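Local coordinates for DUF3992 domain-containing protein (Bacillus cereus, PDB 7A02) that probably builds, by self-assembly, the disulfide-linked pilus-like appendages that project from Bacillus endospores, at residues I36-I41 against F92-I97; A73-V78 against F87-F92. All blocks are in the same frame, centred on the assembly; numbering follows the deposited sequence.

Contact 1: I36-I41 against F92-I97; sequences IYADNI and FDTVTI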
ATOM      1  N   ILE A  36      30.384 -23.765  40.798  1.00 52.95           N
ATOM      2  CA  ILE A  36      30.157 -24.812  39.814  1.00 52.95           C
ATOM      3  C   ILE A  36      29.931 -24.243  38.423  1.00 52.95           C
ATOM      4  O   ILE A  36      30.046 -24.988  37.437  1.00 52.95           O
ATOM      5  CB  ILE A  36      28.976 -25.710  40.240  1.00 52.95           C
ATOM      6  CG1 ILE A  36      28.738 -26.862  39.285  1.00 52.95           C
ATOM      7  CG2 ILE A  36      27.717 -24.916  40.313  1.00 52.95           C
ATOM      8  CD1 ILE A  36      27.650 -27.774  39.757  1.00 52.95           C
ATOM      9  N   TYR A  37      29.672 -22.944  38.303  1.00 51.64           N
ATOM     10  CA  TYR A  37      29.418 -22.304  37.021  1.00 51.64           C
ATOM     11  C   TYR A  37      29.561 -20.801  37.189  1.00 51.64           C
ATOM     12  O   TYR A  37      29.208 -20.261  38.236  1.00 51.64           O
ATOM     13  CB  TYR A  37      28.019 -22.653  36.513  1.00 51.64           C
ATOM     14  CG  TYR A  37      27.637 -21.952  35.243  1.00 51.64           C
ATOM     15  CD1 TYR A  37      28.052 -22.428  34.017  1.00 51.64           C
ATOM     16  CD2 TYR A  37      26.855 -20.820  35.270  1.00 51.64           C
ATOM     17  CE1 TYR A  37      27.704 -21.794  32.862  1.00 51.64           C
ATOM     18  CE2 TYR A  37      26.504 -20.182  34.119  1.00 51.64           C
ATOM     19  CZ  TYR A  37      26.932 -20.673  32.921  1.00 51.64           C
ATOM     20  OH  TYR A  37      26.573 -20.033  31.772  1.00 51.64           O
ATOM     21  N   ALA A  38      30.075 -20.134  36.162  1.00 51.40           N
ATOM     22  CA  ALA A  38      30.276 -18.695  36.222  1.00 51.40           C
ATOM     23  C   ALA A  38      30.303 -18.123  34.815  1.00 51.40           C
ATOM     24  O   ALA A  38      30.754 -18.777  33.877  1.00 51.40           O
ATOM     25  CB  ALA A  38      31.570 -18.341  36.951  1.00 51.40           C
ATOM     26  N   ASP A  39      29.832 -16.888  34.680  1.00 54.62           N
ATOM     27  CA  ASP A  39      29.807 -16.222  33.387  1.00 54.62           C
ATOM     28  C   ASP A  39      30.004 -14.729  33.590  1.00 54.62           C
ATOM     29  O   ASP A  39      30.177 -14.250  34.712  1.00 54.62           O
ATOM     30  CB  ASP A  39      28.499 -16.493  32.647  1.00 54.62           C
ATOM     31  CG  ASP A  39      27.298 -15.958  33.379  1.00 54.62           C
ATOM     32  OD1 ASP A  39      26.216 -15.884  32.775  1.00 54.62           O
ATOM     33  OD2 ASP A  39      27.427 -15.620  34.566  1.00 54.62           O
ATOM     34  N   ASN A  40      29.972 -13.991  32.486  1.00 51.43           N
ATOM     35  CA  ASN A  40      29.954 -12.544  32.542  1.00 51.43           C
ATOM     36  C   ASN A  40      28.884 -11.938  31.650  1.00 51.43           C
ATOM     37  O   ASN A  40      28.802 -10.711  31.561  1.00 51.43           O
ATOM     38  CB  ASN A  40      31.326 -11.968  32.165  1.00 51.43           C
ATOM     39  CG  ASN A  40      31.719 -12.289  30.754  1.00 51.43           C
ATOM     40  OD1 ASN A  40      31.044 -13.049  30.074  1.00 51.43           O
ATOM     41  ND2 ASN A  40      32.822 -11.718  30.303  1.00 51.43           N
ATOM     42  N   ILE A  41      28.066 -12.754  30.992  1.00 51.86           N
ATOM     43  CA  ILE A  41      26.930 -12.243  30.239  1.00 51.86           C
ATOM     44  C   ILE A  41      25.696 -12.316  31.123  1.00 51.86           C
ATOM     45  O   ILE A  41      24.775 -13.092  30.860  1.00 51.86           O
ATOM     46  CB  ILE A  41      26.727 -13.041  28.942  1.00 51.86           C
ATOM     47  CG1 ILE A  41      26.790 -14.537  29.213  1.00 51.86           C
ATOM     48  CG2 ILE A  41      27.841 -12.757  27.983  1.00 51.86           C
ATOM     49  CD1 ILE A  41      26.421 -15.368  28.023  1.00 51.86           C
ATOM     50  N   PHE A  92      21.454 -14.546  36.131  1.00 52.24           N
ATOM     51  CA  PHE A  92      22.285 -15.014  37.225  1.00 52.24           C
ATOM     52  C   PHE A  92      23.744 -14.914  36.817  1.00 52.24           C
ATOM     53  O   PHE A  92      24.082 -14.916  35.633  1.00 52.24           O
ATOM     54  CB  PHE A  92      21.941 -16.449  37.629  1.00 52.24           C
ATOM     55  CG  PHE A  92      22.129 -17.449  36.537  1.00 52.24           C
ATOM     56  CD1 PHE A  92      21.128 -17.690  35.627  1.00 52.24           C
ATOM     57  CD2 PHE A  92      23.302 -18.157  36.430  1.00 52.24           C
ATOM     58  CE1 PHE A  92      21.299 -18.605  34.627  1.00 52.24           C
ATOM     59  CE2 PHE A  92      23.476 -19.071  35.435  1.00 52.24           C
ATOM     60  CZ  PHE A  92      22.474 -19.295  34.531  1.00 52.24           C
ATOM     61  N   ASP A  93      24.615 -14.828  37.814  1.00 57.40           N
ATOM     62  CA  ASP A  93      26.029 -14.594  37.575  1.00 57.40           C
ATOM     63  C   ASP A  93      26.890 -15.794  37.942  1.00 57.40           C
ATOM     64  O   ASP A  93      27.813 -16.137  37.203  1.00 57.40           O
ATOM     65  CB  ASP A  93      26.472 -13.356  38.362  1.00 57.40           C
ATOM     66  CG  ASP A  93      27.870 -12.904  38.011  1.00 57.40           C
ATOM     67  OD1 ASP A  93      28.528 -13.557  37.177  1.00 57.40           O
ATOM     68  OD2 ASP A  93      28.315 -11.882  38.571  1.00 57.40           O
ATOM     69  N   THR A  94      26.615 -16.449  39.067  1.00 57.30           N
ATOM     70  CA  THR A  94      27.363 -17.633  39.464  1.00 57.30           C
ATOM     71  C   THR A  94      26.400 -18.671  40.010  1.00 57.30           C
ATOM     72  O   THR A  94      25.246 -18.376  40.317  1.00 57.30           O
ATOM     73  CB  THR A  94      28.424 -17.322  40.523  1.00 57.30           C
ATOM     74  OG1 THR A  94      27.795 -16.739  41.667  1.00 57.30           O
ATOM     75  CG2 THR A  94      29.465 -16.366  39.989  1.00 57.30           C
ATOM     76  N   VAL A  95      26.880 -19.905  40.120  1.00 53.46           N
ATOM     77  CA  VAL A  95      26.144 -20.981  40.769  1.00 53.46           C
ATOM     78  C   VAL A  95      27.075 -21.660  41.759  1.00 53.46           C
ATOM     79  O   VAL A  95      28.241 -21.914  41.447  1.00 53.46           O
ATOM     80  CB  VAL A  95      25.596 -22.005  39.756  1.00 53.46           C
ATOM     81  CG1 VAL A  95      24.643 -22.946  40.437  1.00 53.46           C
ATOM     82  CG2 VAL A  95      24.907 -21.310  38.614  1.00 53.46           C
ATOM     83  N   THR A  96      26.572 -21.938  42.958  1.00 58.00           N
ATOM     84  CA  THR A  96      27.370 -22.613  43.970  1.00 58.00           C
ATOM     85  C   THR A  96      26.618 -23.808  44.525  1.00 58.00           C
ATOM     86  O   THR A  96      25.386 -23.810  44.607  1.00 58.00           O
ATOM     87  CB  THR A  96      27.750 -21.696  45.134  1.00 58.00           C
ATOM     88  OG1 THR A  96      26.591 -21.430  45.930  1.00 58.00           O
ATOM     89  CG2 THR A  96      28.319 -20.393  44.631  1.00 58.00           C
ATOM     90  N   ILE A  97      27.382 -24.823  44.915  1.00 61.50           N
ATOM     91  CA  ILE A  97      26.842 -26.015  45.555  1.00 61.50           C
ATOM     92  C   ILE A  97      27.455 -26.169  46.938  1.00 61.50           C
ATOM     93  O   ILE A  97      28.628 -25.856  47.169  1.00 61.50           O
ATOM     94  CB  ILE A  97      27.063 -27.290  44.713  1.00 61.50           C
ATOM     95  CG1 ILE A  97      28.550 -27.559  44.518  1.00 61.50           C
ATOM     96  CG2 ILE A  97      26.356 -27.189  43.389  1.00 61.50           C
ATOM     97  CD1 ILE A  97      28.838 -28.893  43.910  1.00 61.50           C
TER
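Tyr37 pairs with Val95 where strands 34-38 and 94-98 run antiparallel. Ile36 N donates to Val95 O over 2.9 Å in a nearly straight bond (179° at the hydrogen), and Val95 N answers to Tyr37 O. The packing is closest on the face carrying Tyr37 and Val95, directed toward the other sheet. CG2 of Ile36 lies 3.6 Å from CB of Val95, while CD1 of Ile36 meets CG2 of Ile97 at 3.9 Å, the two side chains crossing at about a right angle; branched aliphatics suit this strand because they offer apolar surface on more than one side and need no polar partner. A chi1 of 176° sets CG of Tyr37 anti to the backbone N; from there CD2 meets CG2 of Val95 obliquely, and CE2 of Tyr37 lies at the edge of the Phe92 ring, 3.5 Å from Phe92 CE2, the planes turned 48° apart. Beyond Tyr37 the contact slackens. On the other face small, exposed Ala38 merely approaches CG2 of Thr94, and the last bond, Asp39 N to Asp93 O, is weak. The neighbouring carboxylates of Asp39 and Asp93 would probably repel, which implies pairing secured by backbone bonds and apolar surface, with charge left to the loop end.

Contact 2: A73-V78 against F87-F92; sequences AVETIV and FTVRRF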
ATOM      1  N   ALA A  73      20.481 -14.096  46.148  1.00 57.50           N
ATOM      2  CA  ALA A  73      20.131 -15.468  45.819  1.00 57.50           C
ATOM      3  C   ALA A  73      18.829 -15.511  45.036  1.00 57.50           C
ATOM      4  O   ALA A  73      17.752 -15.645  45.623  1.00 57.50           O
ATOM      5  CB  ALA A  73      20.017 -16.311  47.088  1.00 57.50           C
ATOM      6  N   VAL A  74      18.914 -15.396  43.710  1.00 56.17           N
ATOM      7  CA  VAL A  74      17.710 -15.402  42.894  1.00 56.17           C
ATOM      8  C   VAL A  74      17.008 -16.751  42.922  1.00 56.17           C
ATOM      9  O   VAL A  74      15.803 -16.816  42.662  1.00 56.17           O
ATOM     10  CB  VAL A  74      18.037 -14.990  41.448  1.00 56.17           C
ATOM     11  CG1 VAL A  74      18.829 -13.707  41.438  1.00 56.17           C
ATOM     12  CG2 VAL A  74      18.802 -16.078  40.747  1.00 56.17           C
ATOM     13  N   GLU A  75      17.720 -17.831  43.240  1.00 56.91           N
ATOM     14  CA  GLU A  75      17.130 -19.161  43.287  1.00 56.91           C
ATOM     15  C   GLU A  75      17.935 -20.048  44.223  1.00 56.91           C
ATOM     16  O   GLU A  75      19.161 -19.937  44.287  1.00 56.91           O
ATOM     17  CB  GLU A  75      17.075 -19.796  41.899  1.00 56.91           C
ATOM     18  CG  GLU A  75      15.818 -19.494  41.136  1.00 56.91           C
ATOM     19  CD  GLU A  75      14.695 -20.415  41.519  1.00 56.91           C
ATOM     20  OE1 GLU A  75      13.740 -19.952  42.171  1.00 56.91           O
ATOM     21  OE2 GLU A  75      14.770 -21.609  41.173  1.00 56.91           O
ATOM     22  N   THR A  76      17.239 -20.941  44.924  1.00 56.87           N
ATOM     23  CA  THR A  76      17.872 -21.877  45.844  1.00 56.87           C
ATOM     24  C   THR A  76      17.053 -23.156  45.892  1.00 56.87           C
ATOM     25  O   THR A  76      15.840 -23.102  46.103  1.00 56.87           O
ATOM     26  CB  THR A  76      17.992 -21.278  47.245  1.00 56.87           C
ATOM     27  OG1 THR A  76      19.021 -20.284  47.254  1.00 56.87           O
ATOM     28  CG2 THR A  76      18.335 -22.352  48.256  1.00 56.87           C
ATOM     29  N   ILE A  77      17.711 -24.300  45.704  1.00 56.55           N
ATOM     30  CA  ILE A  77      17.043 -25.596  45.710  1.00 56.55           C
ATOM     31  C   ILE A  77      17.826 -26.556  46.595  1.00 56.55           C
ATOM     32  O   ILE A  77      19.060 -26.547  46.594  1.00 56.55           O
ATOM     33  CB  ILE A  77      16.902 -26.170  44.285  1.00 56.55           C
ATOM     34  CG1 ILE A  77      16.042 -25.258  43.421  1.00 56.55           C
ATOM     35  CG2 ILE A  77      16.252 -27.526  44.321  1.00 56.55           C
ATOM     36  CD1 ILE A  77      16.071 -25.620  41.963  1.00 56.55           C
ATOM     37  N   VAL A  78      17.110 -27.384  47.352  1.00 60.75           N
ATOM     38  CA  VAL A  78      17.710 -28.394  48.218  1.00 60.75           C
ATOM     39  C   VAL A  78      17.295 -29.766  47.706  1.00 60.75           C
ATOM     40  O   VAL A  78      16.097 -30.054  47.599  1.00 60.75           O
ATOM     41  CB  VAL A  78      17.291 -28.207  49.682  1.00 60.75           C
ATOM     42  CG1 VAL A  78      17.551 -29.468  50.462  1.00 60.75           C
ATOM     43  CG2 VAL A  78      18.038 -27.048  50.292  1.00 60.75           C
ATOM     44  N   PHE A  87      15.318 -27.031  36.639  1.00 44.91           N
ATOM     45  CA  PHE A  87      15.162 -25.589  36.790  1.00 44.91           C
ATOM     46  C   PHE A  87      15.288 -24.886  35.447  1.00 44.91           C
ATOM     47  O   PHE A  87      15.820 -25.439  34.480  1.00 44.91           O
ATOM     48  CB  PHE A  87      16.203 -25.024  37.754  1.00 44.91           C
ATOM     49  CG  PHE A  87      17.612 -25.373  37.389  1.00 44.91           C
ATOM     50  CD1 PHE A  87      18.280 -24.676  36.403  1.00 44.91           C
ATOM     51  CD2 PHE A  87      18.267 -26.398  38.027  1.00 44.91           C
ATOM     52  CE1 PHE A  87      19.564 -24.998  36.063  1.00 44.91           C
ATOM     53  CE2 PHE A  87      19.553 -26.719  37.692  1.00 44.91           C
ATOM     54  CZ  PHE A  87      20.201 -26.021  36.708  1.00 44.91           C
ATOM     55  N   THR A  88      14.807 -23.639  35.417  1.00 46.35           N
ATOM     56  CA  THR A  88      15.148 -22.655  34.392  1.00 46.35           C
ATOM     57  C   THR A  88      15.204 -21.280  35.043  1.00 46.35           C
ATOM     58  O   THR A  88      14.328 -20.927  35.832  1.00 46.35           O
ATOM     59  CB  THR A  88      14.151 -22.656  33.228  1.00 46.35           C
ATOM     60  OG1 THR A  88      14.481 -21.602  32.320  1.00 46.35           O
ATOM     61  CG2 THR A  88      12.763 -22.432  33.714  1.00 46.35           C
ATOM     62  N   VAL A  89      16.246 -20.516  34.726  1.00 47.70           N
ATOM     63  CA  VAL A  89      16.576 -19.284  35.432  1.00 47.70           C
ATOM     64  C   VAL A  89      17.142 -18.276  34.440  1.00 47.70           C
ATOM     65  O   VAL A  89      17.760 -18.645  33.438  1.00 47.70           O
ATOM     66  CB  VAL A  89      17.578 -19.555  36.582  1.00 47.70           C
ATOM     67  CG1 VAL A  89      18.015 -18.285  37.256  1.00 47.70           C
ATOM     68  CG2 VAL A  89      16.969 -20.467  37.613  1.00 47.70           C
ATOM     69  N   ARG A  90      16.919 -16.988  34.713  1.00 52.16           N
ATOM     70  CA  ARG A  90      17.516 -15.913  33.937  1.00 52.16           C
ATOM     71  C   ARG A  90      18.192 -14.922  34.873  1.00 52.16           C
ATOM     72  O   ARG A  90      17.910 -14.885  36.070  1.00 52.16           O
ATOM     73  CB  ARG A  90      16.494 -15.150  33.110  1.00 52.16           C
ATOM     74  CG  ARG A  90      15.480 -14.447  33.950  1.00 52.16           C
ATOM     75  CD  ARG A  90      14.649 -13.533  33.110  1.00 52.16           C
ATOM     76  NE  ARG A  90      13.743 -12.752  33.937  1.00 52.16           N
ATOM     77  CZ  ARG A  90      12.443 -12.622  33.726  1.00 52.16           C
ATOM     78  NH1 ARG A  90      11.870 -13.191  32.680  1.00 52.16           N
ATOM     79  NH2 ARG A  90      11.721 -11.888  34.553  1.00 52.16           N
ATOM     80  N   ARG A  91      19.065 -14.096  34.299  1.00 53.62           N
ATOM     81  CA  ARG A  91      19.854 -13.111  35.039  1.00 53.62           C
ATOM     82  C   ARG A  91      20.461 -13.687  36.315  1.00 53.62           C
ATOM     83  O   ARG A  91      20.059 -13.366  37.430  1.00 53.62           O
ATOM     84  CB  ARG A  91      19.067 -11.840  35.359  1.00 53.62           C
ATOM     85  CG  ARG A  91      19.136 -10.763  34.286  1.00 53.62           C
ATOM     86  CD  ARG A  91      17.869  -9.948  34.103  1.00 53.62           C
ATOM     87  NE  ARG A  91      16.731 -10.619  33.499  1.00 53.62           N
ATOM     88  CZ  ARG A  91      15.733  -9.948  32.931  1.00 53.62           C
ATOM     89  NH1 ARG A  91      14.712 -10.579  32.375  1.00 53.62           N
ATOM     90  NH2 ARG A  91      15.758  -8.623  32.931  1.00 53.62           N
ATOM     91  N   PHE A  92      21.454 -14.546  36.131  1.00 52.24           N
ATOM     92  CA  PHE A  92      22.285 -15.014  37.225  1.00 52.24           C
ATOM     93  C   PHE A  92      23.744 -14.914  36.817  1.00 52.24           C
ATOM     94  O   PHE A  92      24.082 -14.916  35.633  1.00 52.24           O
ATOM     95  CB  PHE A  92      21.941 -16.449  37.629  1.00 52.24           C
ATOM     96  CG  PHE A  92      22.129 -17.449  36.537  1.00 52.24           C
ATOM     97  CD1 PHE A  92      21.128 -17.690  35.627  1.00 52.24           C
ATOM     98  CD2 PHE A  92      23.302 -18.157  36.430  1.00 52.24           C
ATOM     99  CE1 PHE A  92      21.299 -18.605  34.627  1.00 52.24           C
ATOM    100  CE2 PHE A  92      23.476 -19.071  35.435  1.00 52.24           C
ATOM    101  CZ  PHE A  92      22.474 -19.295  34.531  1.00 52.24           C
TER
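A chi1 of -89° sets CG of Glu75, whose CB already points toward strand 84-90, where it meets Val89, and Val89, with CG1 anti to the backbone N (chi1 176°), leaves CG2 beside that N to receive it. The two atoms, Glu75 CG and Val89 CG2, lie 3.8 Å apart, so the methylene part of the glutamate does the touching; a further bend at chi2 turns its CD aside. A long side chain suits this partly exposed place because its aliphatic stem can pack on Val89 without the carboxylate taking part. To one side Val74 CG2 faces Val89 CG1 at 4.2 Å and also comes near CB of Phe92. To the other, Ile77 extends CD1 to CB of Phe87 at 4.3 Å, and the Phe87 ring meets Phe64 edge-to-face. The strand axes stay 8.4 Å apart, too far for backbone pairing, so the joining is by van der Waals contact, mostly of apolar side-chain carbons. Each strand finds its backbone partner in its own sheet: Glu75 bonds to Phe64, Val89 to Ala47. Phe87 and Thr88 also form a parallel ladder with a strand of a second subunit. The two opposed antiparallel sheets, each with strand order 1-4-2-3, fit the BIDG and CHEF sheets of a jelly-roll beta sandwich.

Contact 1 lies within one sheet, joining its outermost strand 34-38 to the neighbouring strand 94-98, whereas contact 2 spans the two sheets, from strand 72-79 to strand 84-90, each outermost in its sheet within the chain. They share Phe92, on the turn through which the chain leaves one sheet and enters the other, and contact 2 is nested inside the loop that contact 1 closes. Both are partly buried, but their chemistry differs: contact 1 buries 429 Å² and has backbone hydrogen bonds across it, while contact 2 buries 206 Å², mainly through side chains. No other chain touches contact 1; contact 2 adjoins a subunit interface, where Thr88 packs on Tyr37 of a second subunit.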